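Aromatic-L-amino-acid decarboxylase (Catharanthus roseus, PDB 6EEW) catalyses the pyridoxal 5'-phosphate-dependent decarboxylation of L-tryptophan to tryptamine and of 5-hydroxy-L-tryptophan to serotonin, working as a homodimer. Local coordinates at residues V122-W126 against V359-K363; M137-D141 against F153-G157; L147-F153 against R301-I307; T174-A178 against I282-V286; G192-G198 against Y250-C256. All blocks are in the same frame, centred on the assembly; numbering follows the deposited sequence.

Contact 1: residues V122-W126 against V359-K363. With TRP (tryptophan), chain G.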
# COMPACT_ATOMS: atom_id res chain seq x y z
N VAL A 122 -1.65 12.15 -6.33
CA VAL A 122 -1.80 10.78 -6.80
C VAL A 122 -0.85 10.64 -7.98
O VAL A 122 -1.13 11.16 -9.07
CB VAL A 122 -3.25 10.47 -7.23
CG1 VAL A 122 -3.42 8.99 -7.37
CG2 VAL A 122 -4.29 11.09 -6.24
N GLY A 123 0.26 9.95 -7.77
CA GLY A 123 1.32 10.00 -8.76
C GLY A 123 1.35 8.82 -9.70
O GLY A 123 2.40 8.20 -9.87
N PHE A 124 0.21 8.49 -10.32
CA PHE A 124 0.19 7.33 -11.20
C PHE A 124 0.96 7.58 -12.50
O PHE A 124 1.41 6.61 -13.12
CB PHE A 124 -1.24 6.88 -11.51
CG PHE A 124 -2.23 8.00 -11.74
CD1 PHE A 124 -2.31 8.64 -12.96
CD2 PHE A 124 -3.09 8.39 -10.73
CE1 PHE A 124 -3.23 9.66 -13.17
CE2 PHE A 124 -4.00 9.42 -10.92
CZ PHE A 124 -4.07 10.05 -12.15
N THR A 125 1.14 8.84 -12.90
CA THR A 125 1.89 9.15 -14.11
C THR A 125 2.83 10.31 -13.81
O THR A 125 2.72 10.98 -12.78
CB THR A 125 0.96 9.51 -15.28
OG1 THR A 125 0.19 10.68 -14.95
CG2 THR A 125 0.02 8.35 -15.55
N TRP A 126 3.81 10.52 -14.70
CA TRP A 126 4.65 11.71 -14.55
C TRP A 126 3.80 12.98 -14.62
O TRP A 126 3.95 13.90 -13.81
CB TRP A 126 5.74 11.72 -15.61
CG TRP A 126 6.54 12.97 -15.59
CD1 TRP A 126 7.69 13.21 -14.87
CD2 TRP A 126 6.25 14.18 -16.28
NE1 TRP A 126 8.13 14.50 -15.09
CE2 TRP A 126 7.25 15.12 -15.94
CE3 TRP A 126 5.22 14.58 -17.14
CZ2 TRP A 126 7.27 16.42 -16.46
CZ3 TRP A 126 5.24 15.88 -17.65
CH2 TRP A 126 6.26 16.77 -17.31
N VAL A 359 11.62 9.61 -18.27
CA VAL A 359 10.67 9.77 -17.18
C VAL A 359 9.67 8.62 -17.25
O VAL A 359 9.33 8.14 -18.33
CB VAL A 359 9.98 11.15 -17.28
CG1 VAL A 359 8.51 11.03 -17.00
CG2 VAL A 359 10.67 12.18 -16.37
N VAL A 360 9.19 8.19 -16.08
CA VAL A 360 8.36 7.00 -15.98
C VAL A 360 6.97 7.35 -15.46
O VAL A 360 6.73 8.45 -14.95
CB VAL A 360 9.02 5.93 -15.08
CG1 VAL A 360 10.46 5.71 -15.50
CG2 VAL A 360 8.94 6.33 -13.62
N ASP A 361 6.04 6.41 -15.63
CA ASP A 361 4.74 6.42 -14.97
C ASP A 361 4.76 5.25 -14.00
O ASP A 361 4.75 4.08 -14.42
CB ASP A 361 3.57 6.30 -15.95
CG ASP A 361 3.50 7.46 -16.94
OD1 ASP A 361 3.77 8.62 -16.55
OD2 ASP A 361 3.12 7.20 -18.10
N PHE A 362 4.83 5.55 -12.70
CA PHE A 362 5.07 4.47 -11.74
C PHE A 362 3.88 3.54 -11.60
O PHE A 362 4.03 2.47 -11.02
CB PHE A 362 5.49 5.03 -10.38
CG PHE A 362 6.99 5.22 -10.24
CD1 PHE A 362 7.84 4.12 -10.20
CD2 PHE A 362 7.54 6.49 -10.13
CE1 PHE A 362 9.22 4.28 -10.07
CE2 PHE A 362 8.93 6.68 -9.99
CZ PHE A 362 9.77 5.58 -9.97
N LYS A 363 2.71 3.91 -12.11
CA LYS A 363 1.61 2.95 -12.13
C LYS A 363 2.02 1.64 -12.79
O LYS A 363 1.55 0.57 -12.40
CB LYS A 363 0.40 3.55 -12.84
CG LYS A 363 0.56 3.74 -14.35
CD LYS A 363 -0.72 4.37 -14.93
CE LYS A 363 -0.62 4.64 -16.42
NZ LYS A 363 -0.40 3.39 -17.17
N TRP G . -9.20 7.51 -11.15
CA TRP G . -7.99 8.03 -11.76
C TRP G . -8.04 7.81 -13.27
O TRP G . -9.09 8.07 -13.88
CB TRP G . -6.74 7.36 -11.15
CG TRP G . -6.82 7.10 -9.66
CD1 TRP G . -6.56 5.92 -9.03
CD2 TRP G . -7.21 8.02 -8.63
NE1 TRP G . -6.74 6.05 -7.67
CE2 TRP G . -7.13 7.33 -7.40
CE3 TRP G . -7.60 9.36 -8.63
CZ2 TRP G . -7.45 7.93 -6.18
CZ3 TRP G . -7.90 9.96 -7.41
CH2 TRP G . -7.83 9.25 -6.20
OXT TRP G . -7.07 7.37 -13.92

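Contact 2: residues M137-D141 against F153-G157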
# COMPACT_ATOMS: atom_id res chain seq x y z
N MET A 137 12.64 8.75 -8.66
CA MET A 137 13.76 8.23 -9.43
C MET A 137 15.10 8.66 -8.81
O MET A 137 16.01 7.84 -8.63
CB MET A 137 13.66 8.70 -10.88
CG MET A 137 12.40 8.27 -11.58
SD MET A 137 12.23 9.07 -13.19
CE MET A 137 13.62 8.36 -14.09
N ILE A 138 15.22 9.95 -8.48
CA ILE A 138 16.48 10.46 -7.93
C ILE A 138 16.80 9.76 -6.61
O ILE A 138 17.95 9.36 -6.36
CB ILE A 138 16.42 11.98 -7.75
CG1 ILE A 138 16.29 12.69 -9.10
CG2 ILE A 138 17.65 12.46 -7.09
CD1 ILE A 138 15.91 14.15 -8.96
N VAL A 139 15.81 9.63 -5.73
CA VAL A 139 16.06 9.02 -4.42
C VAL A 139 16.46 7.56 -4.58
O VAL A 139 17.31 7.05 -3.85
CB VAL A 139 14.84 9.17 -3.50
CG1 VAL A 139 14.83 8.05 -2.43
CG2 VAL A 139 14.81 10.55 -2.87
N MET A 140 15.84 6.86 -5.53
CA MET A 140 16.21 5.46 -5.72
C MET A 140 17.64 5.34 -6.24
O MET A 140 18.36 4.43 -5.84
CB MET A 140 15.22 4.77 -6.66
CG MET A 140 13.88 4.49 -6.01
SD MET A 140 13.99 3.34 -4.62
CE MET A 140 14.16 1.77 -5.44
N ASP A 141 18.08 6.28 -7.08
CA ASP A 141 19.47 6.24 -7.53
C ASP A 141 20.44 6.63 -6.40
O ASP A 141 21.52 6.03 -6.26
CB ASP A 141 19.64 7.15 -8.74
CG ASP A 141 19.26 6.47 -10.06
OD1 ASP A 141 18.72 5.34 -10.04
OD2 ASP A 141 19.51 7.06 -11.14
N PHE A 153 21.28 -1.19 -11.94
CA PHE A 153 20.10 -1.04 -11.11
C PHE A 153 19.63 0.41 -11.01
O PHE A 153 18.78 0.72 -10.17
CB PHE A 153 20.36 -1.59 -9.70
CG PHE A 153 20.56 -3.08 -9.65
CD1 PHE A 153 19.46 -3.93 -9.56
CD2 PHE A 153 21.84 -3.63 -9.69
CE1 PHE A 153 19.61 -5.31 -9.50
CE2 PHE A 153 22.02 -5.01 -9.63
CZ PHE A 153 20.89 -5.86 -9.54
N MET A 154 20.20 1.31 -11.80
CA MET A 154 19.94 2.74 -11.65
C MET A 154 19.26 3.30 -12.89
O MET A 154 19.55 2.90 -14.02
CB MET A 154 21.24 3.53 -11.40
CG MET A 154 21.99 3.05 -10.22
SD MET A 154 23.51 3.97 -9.94
CE MET A 154 24.14 3.03 -8.55
N PHE A 155 18.39 4.28 -12.64
CA PHE A 155 17.77 5.00 -13.74
C PHE A 155 18.82 5.74 -14.56
O PHE A 155 18.73 5.79 -15.80
CB PHE A 155 16.73 5.99 -13.19
CG PHE A 155 15.46 5.34 -12.70
CD1 PHE A 155 14.52 4.84 -13.60
CD2 PHE A 155 15.22 5.20 -11.34
CE1 PHE A 155 13.34 4.24 -13.15
CE2 PHE A 155 14.05 4.60 -10.89
CZ PHE A 155 13.10 4.12 -11.80
N SER A 156 19.82 6.32 -13.89
CA SER A 156 20.94 6.93 -14.61
C SER A 156 21.72 5.92 -15.45
O SER A 156 22.38 6.31 -16.41
CB SER A 156 21.89 7.62 -13.62
OG SER A 156 22.38 6.70 -12.66
N GLY A 157 21.64 4.63 -15.10
CA GLY A 157 22.20 3.57 -15.91
C GLY A 157 21.15 2.85 -16.75
O GLY A 157 20.43 3.49 -17.53

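Contact 3: residues L147-F153 against R301-I307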
# COMPACT_ATOMS: atom_id res chain seq x y z
N LEU A 147 24.18 2.00 -1.39
CA LEU A 147 24.34 0.56 -1.33
C LEU A 147 25.43 0.07 -2.26
O LEU A 147 25.69 -1.14 -2.27
CB LEU A 147 23.02 -0.13 -1.66
CG LEU A 147 21.87 0.17 -0.69
CD1 LEU A 147 20.51 -0.32 -1.23
CD2 LEU A 147 22.17 -0.39 0.70
N LYS A 148 26.04 0.96 -3.05
CA LYS A 148 27.09 0.59 -4.01
C LYS A 148 26.63 -0.52 -4.94
O LYS A 148 27.37 -1.47 -5.22
CB LYS A 148 28.40 0.21 -3.30
CG LYS A 148 29.08 1.37 -2.56
CD LYS A 148 30.34 0.91 -1.86
CE LYS A 148 30.95 2.00 -0.98
NZ LYS A 148 31.30 3.25 -1.73
N LEU A 149 25.41 -0.38 -5.45
CA LEU A 149 24.90 -1.28 -6.47
C LEU A 149 25.45 -0.88 -7.84
O LEU A 149 25.74 0.29 -8.09
CB LEU A 149 23.37 -1.22 -6.50
CG LEU A 149 22.62 -1.47 -5.20
CD1 LEU A 149 21.11 -1.40 -5.45
CD2 LEU A 149 23.01 -2.82 -4.59
N PRO A 150 25.58 -1.84 -8.75
CA PRO A 150 26.04 -1.50 -10.10
C PRO A 150 25.06 -0.57 -10.81
O PRO A 150 23.91 -0.42 -10.42
CB PRO A 150 26.15 -2.86 -10.80
CG PRO A 150 25.30 -3.79 -9.98
CD PRO A 150 25.33 -3.27 -8.56
N LYS A 151 25.57 0.11 -11.84
CA LYS A 151 24.75 1.01 -12.63
C LYS A 151 23.57 0.29 -13.30
O LYS A 151 22.64 0.95 -13.77
CB LYS A 151 25.61 1.72 -13.68
CG LYS A 151 26.22 3.05 -13.21
CD LYS A 151 25.16 4.16 -13.18
CE LYS A 151 25.76 5.54 -12.88
NZ LYS A 151 26.32 5.65 -11.49
N SER A 152 23.61 -1.03 -13.37
CA SER A 152 22.52 -1.77 -13.98
C SER A 152 21.25 -1.78 -13.14
O SER A 152 20.23 -2.29 -13.60
CB SER A 152 22.99 -3.21 -14.26
OG SER A 152 23.48 -3.81 -13.08
N PHE A 153 21.28 -1.19 -11.94
CA PHE A 153 20.10 -1.04 -11.11
C PHE A 153 19.63 0.41 -11.01
O PHE A 153 18.78 0.72 -10.17
CB PHE A 153 20.36 -1.59 -9.70
CG PHE A 153 20.56 -3.08 -9.65
CD1 PHE A 153 19.46 -3.93 -9.56
CD2 PHE A 153 21.84 -3.63 -9.69
CE1 PHE A 153 19.61 -5.31 -9.50
CE2 PHE A 153 22.02 -5.01 -9.63
CZ PHE A 153 20.89 -5.86 -9.54
N ARG A 301 28.82 -4.48 3.60
CA ARG A 301 28.51 -4.51 2.18
C ARG A 301 28.90 -5.84 1.55
O ARG A 301 28.39 -6.16 0.47
CB ARG A 301 29.17 -3.33 1.47
CG ARG A 301 28.97 -3.30 -0.05
CD ARG A 301 27.50 -3.41 -0.46
NE ARG A 301 27.36 -3.21 -1.90
CZ ARG A 301 27.90 -4.02 -2.81
NH1 ARG A 301 28.62 -5.08 -2.41
NH2 ARG A 301 27.74 -3.78 -4.10
N HIS A 302 29.76 -6.63 2.21
CA HIS A 302 30.13 -7.93 1.67
C HIS A 302 28.91 -8.83 1.48
O HIS A 302 28.92 -9.71 0.62
CB HIS A 302 31.15 -8.64 2.57
CG HIS A 302 30.60 -9.02 3.91
ND1 HIS A 302 30.00 -10.24 4.14
CD2 HIS A 302 30.53 -8.34 5.08
CE1 HIS A 302 29.60 -10.31 5.40
NE2 HIS A 302 29.91 -9.17 5.99
N TYR A 303 27.85 -8.60 2.25
CA TYR A 303 26.67 -9.44 2.09
C TYR A 303 26.04 -9.28 0.71
O TYR A 303 25.23 -10.13 0.32
CB TYR A 303 25.65 -9.14 3.17
CG TYR A 303 25.94 -9.85 4.47
CD1 TYR A 303 26.00 -11.23 4.54
CD2 TYR A 303 26.12 -9.14 5.66
CE1 TYR A 303 26.25 -11.89 5.73
CE2 TYR A 303 26.35 -9.78 6.86
CZ TYR A 303 26.42 -11.15 6.89
OH TYR A 303 26.67 -11.80 8.08
N LEU A 304 26.32 -8.20 -0.01
CA LEU A 304 25.81 -8.03 -1.36
C LEU A 304 26.83 -8.38 -2.43
O LEU A 304 26.60 -8.07 -3.60
CB LEU A 304 25.33 -6.59 -1.57
CG LEU A 304 24.09 -6.18 -0.78
CD1 LEU A 304 23.74 -4.73 -1.06
CD2 LEU A 304 22.92 -7.08 -1.09
N ASP A 305 27.96 -8.99 -2.07
CA ASP A 305 28.89 -9.40 -3.11
C ASP A 305 28.17 -10.34 -4.08
O ASP A 305 27.53 -11.30 -3.66
CB ASP A 305 30.12 -10.10 -2.51
CG ASP A 305 31.11 -9.11 -1.87
OD1 ASP A 305 30.95 -7.88 -2.03
OD2 ASP A 305 32.06 -9.59 -1.20
N GLY A 306 28.33 -10.07 -5.38
CA GLY A 306 27.59 -10.77 -6.41
C GLY A 306 26.28 -10.13 -6.84
O GLY A 306 25.63 -10.64 -7.76
N ILE A 307 25.89 -9.00 -6.23
CA ILE A 307 24.61 -8.39 -6.57
C ILE A 307 24.50 -8.07 -8.06
O ILE A 307 23.39 -7.92 -8.58
CB ILE A 307 24.38 -7.13 -5.72
CG1 ILE A 307 22.93 -6.62 -5.88
CG2 ILE A 307 25.40 -6.06 -6.07
CD1 ILE A 307 21.86 -7.55 -5.33

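Contact 4: residues T174-A178 against I282-V286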
# COMPACT_ATOMS: atom_id res chain seq x y z
N THR A 174 8.04 -9.15 -8.60
CA THR A 174 9.15 -9.80 -9.31
C THR A 174 8.80 -11.22 -9.70
O THR A 174 9.21 -11.69 -10.77
CB THR A 174 10.45 -9.76 -8.48
OG1 THR A 174 10.33 -10.59 -7.31
CG2 THR A 174 10.77 -8.34 -8.09
N ILE A 175 8.03 -11.92 -8.87
CA ILE A 175 7.58 -13.26 -9.21
C ILE A 175 6.70 -13.24 -10.45
O ILE A 175 6.80 -14.13 -11.32
CB ILE A 175 6.82 -13.90 -8.03
CG1 ILE A 175 7.70 -13.98 -6.79
CG2 ILE A 175 6.29 -15.27 -8.42
CD1 ILE A 175 6.99 -14.68 -5.63
N ILE A 176 5.81 -12.26 -10.56
CA ILE A 176 4.95 -12.21 -11.74
C ILE A 176 5.78 -11.88 -12.98
O ILE A 176 5.55 -12.43 -14.06
CB ILE A 176 3.80 -11.20 -11.55
CG1 ILE A 176 2.79 -11.72 -10.52
CG2 ILE A 176 3.14 -10.94 -12.90
CD1 ILE A 176 1.69 -10.76 -10.20
N ALA A 177 6.75 -10.97 -12.84
CA ALA A 177 7.65 -10.67 -13.95
C ALA A 177 8.34 -11.93 -14.45
O ALA A 177 8.37 -12.20 -15.66
CB ALA A 177 8.67 -9.61 -13.52
N ALA A 178 8.91 -12.71 -13.54
CA ALA A 178 9.56 -13.95 -13.94
C ALA A 178 8.57 -14.90 -14.60
O ALA A 178 8.87 -15.52 -15.64
CB ALA A 178 10.23 -14.61 -12.74
N ILE A 282 17.23 -18.95 -13.70
CA ILE A 282 16.31 -18.67 -12.60
C ILE A 282 16.41 -17.19 -12.25
O ILE A 282 17.51 -16.66 -12.06
CB ILE A 282 16.65 -19.54 -11.38
CG1 ILE A 282 16.56 -21.02 -11.76
CG2 ILE A 282 15.79 -19.14 -10.19
CD1 ILE A 282 17.23 -21.96 -10.78
N TRP A 283 15.26 -16.53 -12.14
CA TRP A 283 15.23 -15.17 -11.63
C TRP A 283 15.53 -15.19 -10.14
O TRP A 283 14.81 -15.83 -9.38
CB TRP A 283 13.87 -14.53 -11.87
CG TRP A 283 13.77 -13.14 -11.36
CD1 TRP A 283 14.02 -12.69 -10.09
CD2 TRP A 283 13.28 -12.01 -12.09
NE1 TRP A 283 13.77 -11.35 -10.00
CE2 TRP A 283 13.30 -10.91 -11.21
CE3 TRP A 283 12.84 -11.82 -13.40
CZ2 TRP A 283 12.92 -9.64 -11.61
CZ3 TRP A 283 12.46 -10.56 -13.79
CH2 TRP A 283 12.50 -9.49 -12.90
N ILE A 284 16.57 -14.49 -9.72
CA ILE A 284 16.91 -14.44 -8.31
C ILE A 284 16.56 -13.06 -7.76
O ILE A 284 16.99 -12.03 -8.29
CB ILE A 284 18.39 -14.79 -8.07
CG1 ILE A 284 18.69 -14.73 -6.57
CG2 ILE A 284 19.32 -13.94 -8.93
CD1 ILE A 284 20.05 -15.28 -6.22
N HIS A 285 15.77 -13.07 -6.69
CA HIS A 285 15.40 -11.86 -5.99
C HIS A 285 15.96 -11.95 -4.59
O HIS A 285 15.81 -12.98 -3.92
CB HIS A 285 13.87 -11.66 -5.93
CG HIS A 285 13.46 -10.54 -5.05
ND1 HIS A 285 13.35 -9.24 -5.49
CD2 HIS A 285 13.19 -10.51 -3.72
CE1 HIS A 285 13.01 -8.45 -4.47
NE2 HIS A 285 12.90 -9.20 -3.39
N VAL A 286 16.62 -10.89 -4.15
CA VAL A 286 17.18 -10.82 -2.81
C VAL A 286 16.22 -10.01 -1.95
O VAL A 286 16.01 -8.81 -2.18
CB VAL A 286 18.59 -10.23 -2.82
CG1 VAL A 286 19.07 -10.01 -1.41
CG2 VAL A 286 19.52 -11.19 -3.57

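Contact 5: residues G192-G198 against Y250-C256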
# COMPACT_ATOMS: atom_id res chain seq x y z
N GLY A 192 2.08 -24.84 -15.25
CA GLY A 192 2.17 -26.04 -14.43
C GLY A 192 3.56 -26.63 -14.33
O GLY A 192 3.74 -27.62 -13.61
N LYS A 193 4.54 -26.09 -15.05
CA LYS A 193 5.93 -26.53 -15.00
C LYS A 193 6.83 -25.62 -14.16
O LYS A 193 7.95 -26.02 -13.85
CB LYS A 193 6.51 -26.61 -16.41
CG LYS A 193 5.80 -27.61 -17.29
CD LYS A 193 6.38 -27.66 -18.69
CE LYS A 193 5.63 -28.69 -19.52
NZ LYS A 193 6.19 -28.84 -20.89
N LEU A 194 6.37 -24.42 -13.81
CA LEU A 194 7.23 -23.40 -13.23
C LEU A 194 7.42 -23.66 -11.74
O LEU A 194 6.44 -23.75 -10.98
CB LEU A 194 6.64 -22.02 -13.47
CG LEU A 194 6.22 -21.77 -14.93
CD1 LEU A 194 5.81 -20.32 -15.14
CD2 LEU A 194 7.30 -22.20 -15.91
N VAL A 195 8.68 -23.76 -11.31
CA VAL A 195 9.01 -24.07 -9.92
C VAL A 195 9.65 -22.86 -9.28
O VAL A 195 10.52 -22.20 -9.88
CB VAL A 195 9.94 -25.29 -9.83
CG1 VAL A 195 10.28 -25.59 -8.36
CG2 VAL A 195 9.29 -26.48 -10.48
N CYS A 196 9.23 -22.56 -8.05
CA CYS A 196 9.80 -21.48 -7.26
C CYS A 196 10.52 -22.09 -6.07
O CYS A 196 10.07 -23.10 -5.52
CB CYS A 196 8.72 -20.51 -6.76
SG CYS A 196 7.85 -19.59 -8.04
N TYR A 197 11.63 -21.46 -5.67
CA TYR A 197 12.49 -21.96 -4.60
C TYR A 197 12.65 -20.89 -3.52
O TYR A 197 12.81 -19.70 -3.83
CB TYR A 197 13.87 -22.37 -5.15
CG TYR A 197 13.83 -23.34 -6.32
CD1 TYR A 197 13.76 -22.88 -7.63
CD2 TYR A 197 13.89 -24.71 -6.11
CE1 TYR A 197 13.73 -23.77 -8.70
CE2 TYR A 197 13.86 -25.61 -7.18
CZ TYR A 197 13.78 -25.13 -8.47
OH TYR A 197 13.75 -26.02 -9.52
N GLY A 198 12.55 -21.31 -2.26
CA GLY A 198 12.82 -20.41 -1.15
C GLY A 198 13.34 -21.18 0.05
O GLY A 198 13.04 -22.36 0.23
N TYR A 250 10.53 -30.02 -15.16
CA TYR A 250 10.05 -28.74 -14.66
C TYR A 250 10.95 -27.61 -15.14
O TYR A 250 12.06 -27.81 -15.63
CB TYR A 250 9.98 -28.75 -13.13
CG TYR A 250 8.95 -29.71 -12.61
CD1 TYR A 250 9.24 -31.06 -12.49
CD2 TYR A 250 7.67 -29.27 -12.26
CE1 TYR A 250 8.29 -31.96 -12.02
CE2 TYR A 250 6.73 -30.16 -11.78
CZ TYR A 250 7.04 -31.51 -11.67
OH TYR A 250 6.10 -32.40 -11.20
N VAL A 251 10.44 -26.39 -14.99
CA VAL A 251 11.16 -25.18 -15.38
C VAL A 251 11.45 -24.36 -14.13
O VAL A 251 10.52 -23.76 -13.56
CB VAL A 251 10.37 -24.40 -16.44
CG1 VAL A 251 11.03 -23.07 -16.69
CG2 VAL A 251 10.34 -25.20 -17.73
N PRO A 252 12.70 -24.33 -13.66
CA PRO A 252 13.05 -23.47 -12.52
C PRO A 252 12.90 -22.00 -12.87
O PRO A 252 13.50 -21.50 -13.83
CB PRO A 252 14.51 -23.84 -12.24
CG PRO A 252 14.74 -25.17 -12.92
CD PRO A 252 13.84 -25.13 -14.13
N LEU A 253 12.16 -21.28 -12.03
CA LEU A 253 11.66 -19.97 -12.38
C LEU A 253 12.17 -18.88 -11.45
O LEU A 253 12.65 -17.84 -11.92
CB LEU A 253 10.13 -20.00 -12.33
CG LEU A 253 9.36 -18.73 -12.67
CD1 LEU A 253 9.32 -18.48 -14.18
CD2 LEU A 253 7.97 -18.82 -12.07
N PHE A 254 12.09 -19.10 -10.15
CA PHE A 254 12.26 -18.00 -9.22
C PHE A 254 12.93 -18.52 -7.98
O PHE A 254 12.58 -19.60 -7.48
CB PHE A 254 10.92 -17.37 -8.84
CG PHE A 254 11.04 -16.11 -8.01
CD1 PHE A 254 10.98 -16.16 -6.63
CD2 PHE A 254 11.17 -14.89 -8.63
CE1 PHE A 254 11.07 -14.99 -5.88
CE2 PHE A 254 11.26 -13.71 -7.88
CZ PHE A 254 11.21 -13.76 -6.51
N LEU A 255 13.89 -17.75 -7.48
CA LEU A 255 14.62 -18.06 -6.27
C LEU A 255 14.57 -16.82 -5.42
O LEU A 255 14.94 -15.73 -5.89
CB LEU A 255 16.07 -18.46 -6.57
CG LEU A 255 16.93 -18.44 -5.31
CD1 LEU A 255 16.45 -19.55 -4.36
CD2 LEU A 255 18.44 -18.56 -5.64
N CYS A 256 14.07 -16.98 -4.20
CA CYS A 256 14.04 -15.90 -3.23
C CYS A 256 15.17 -16.17 -2.25
O CYS A 256 15.07 -17.06 -1.41
CB CYS A 256 12.69 -15.86 -2.52
SG CYS A 256 12.51 -14.51 -1.35

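Contact 1: residues V122-W126 against V359-K363
Two hydrogen bonds join W126 and F124 to the 359-363 loop, one made by a side chain and one by backbone alone. The carboxylate of D361 accepts the first: W126 N meets OD1 of D361 at 2.7 Å, nearly along the C-O axis. In the second, K363 N gives its hydrogen to the carbonyl O of F124 at 3.2 Å. Apolar contact fills in beside these bonds. CB of K363 lies 3.9 Å from CB of F124; CE of K363 is 3.9 Å from CG2 of T125, and these last two side chains lie side by side. T125 OG1 accepts a hydrogen bond from S128 N. The F124 ring meets the bound tryptophan, its CE2 3.4 Å from the ligand CB, while CG2 of V122 approaches CZ3 of the ligand at 4.0 Å. F100 of the second subunit meets the F124 ring edge-to-face. Aspartate suits its place because it can receive a backbone N-H where neither loop forms a strand; both bonds position a loop whose F124 ring lies against the bound tryptophan.

Contact 2: residues M137-D141 against F153-G157
The second half of helix 130-146 and the loop that follows it toward strand 160-164 meet where the carboxylate of D141 accepts two successive backbone N-H groups, beside a Met-aromatic contact. OD1 of D141 accepts F155 N at 2.8 Å and its OD2 accepts S156 N at 2.9 Å, each oxygen using its syn lone pair, so one flat carboxylate spans the two amides and its rotation is fixed. The hydroxyl of S156 adds a weak bond to OD2. Aspartate suits the place: its two oxygens match neighbouring N-H groups, and its short chain, with CG beside the backbone N (chi1 -84°), carries them from the helix to the loop.

F155 packs against the helix. M137 crosses its ring at about a right angle: M137 CG is 4.1 Å from the centroid of the F155 ring, almost straight above it, and SD, over the same face, is 4.9 Å from that centroid. The bend at the end of the methionine chain (chi3 66°) brings CE of M137 back to 3.7 Å from CD1 of F155. An unbranched, flexible methionine is well suited to drape over a flat ring. CB of M140 comes to the ring edge instead. Around the contact, V360 touches F155, M140 packs on C329 of strand 328-332, and R60 of the second subunit packs on M137, F155 and S156, placing this helix-loop junction between the sheet and the dimer partner.

Contact 3: residues L147-F153 against R301-I307
R301 reaches across to the carbonyls of L147 and K148, just beyond helix 130-146, where K148 with positive phi forms a Schellman motif. Its CB points toward the 147-153 loop, and the chain bends at CB-CG (chi2 53°), bringing CD of R301 to 3.4 Å from the carbonyl O of L147. NE of R301 donates to the same O of L147 at 2.7 Å, with the oxygen in the guanidinium plane. At the tip, NH2 of R301 bonds to the O of K148 at 2.6 Å, from above that carbonyl's plane, while NH1 keeps a long salt bridge to D305 OD1. Arginine suits this place because its flat end carries several N-H groups for successive carbonyls. Beyond the arginine the contact is apolar: CD2 of L149 lies 4.0 Å from CG1 of I307, and CD of P150 is 3.7 Å from CG2 of I307. The apolar side faces the large sheet, where L147, L149 and F153 touch W331 of strand 328-332 and L149 also touches L313 of strand 312-315.

Contact 4: residues T174-A178 against I282-V286
Helix 167-186 packs on the large seven-stranded sheet of the PLP-dependent aminotransferase-like fold, here running nearly antiparallel to strand 283-287, at 173° and with 9.4 Å between the axes of the short segments. W283 does most of the touching. With CG anti to the backbone N (chi1 180°), the indole extends toward the helix, and the carbonyl O of T174 lies over one of its faces. Small residues suit the helix side, since a broad indole can lie close only where the opposing side chains are short: CB of A178 is 3.7 Å from CB of W283, and CB of A177 is 3.9 Å from CH2 of W283. The polar groups find partners beyond the two segments. NE1 of W283 and ND1 of H285 both bond to S312 OG, NE2 of H285 reaches S314, and T174 OG1 bonds back to the carbonyl of I171 in its own helix. Across the contact itself, T174 meets the H285 ring with both branches, CG2 and OG1 each 3.8 Å from ND1 of H285.

Contact 5: residues G192-G198 against Y250-C256
V195 and P252, neighbours on parallel strands 194-199 and 251-258, lie next to a beta bulge, where L253 is the extra residue and the register shifts by one. Here the O of V195 accepts L253 N at 2.9 Å, in the carbonyl plane, and F254 N weakly at 3.5 Å. On either side the bonding is regular: V251 N to K193 O at 2.8 Å, and Y197 N to F254 O at 2.8 Å. Apolar residues suit one face: L194, its CB 3.7 Å from CD2 of L253, and L253 touch A182 of helix 167-186, F254 touches T174, and C196 packs on helix 206-212. On the other face, Y197 lies alongside P252, CE1 of Y197 3.6 Å from CB of P252, while CG1 of V195 lies over one face of the Y197 ring, toward its rim, and the hydroxyl bonds to D245. Proline suits its position because its nitrogen, lacking a hydrogen, is not asked to donate to strand 194-199. The chemistry implies a backbone-bonded pair whose irregularity one shared carbonyl absorbs.

Overall arrangement
Contacts 4 and 5 are buried and share the large sheet: strands 283-287 and 251-258 are neighbours in it, and their backbones meet through W283 and L255. Contact 4 is packing by side chains alone, whereas contact 5 is mostly backbone bonding between strands. Contacts 2 and 3 share F153 and draw on the second half and exit of helix 130-146; there a carboxylate and a guanidinium, respectively, grip backbone groups of loops. Contact 1 is less buried than the others and touches contact 2 through V360 and F362 against F155. Contacts 1 and 2 each have five residues within reach of the second subunit, contact 4 one, and contact 1 alone lines the bound tryptophan.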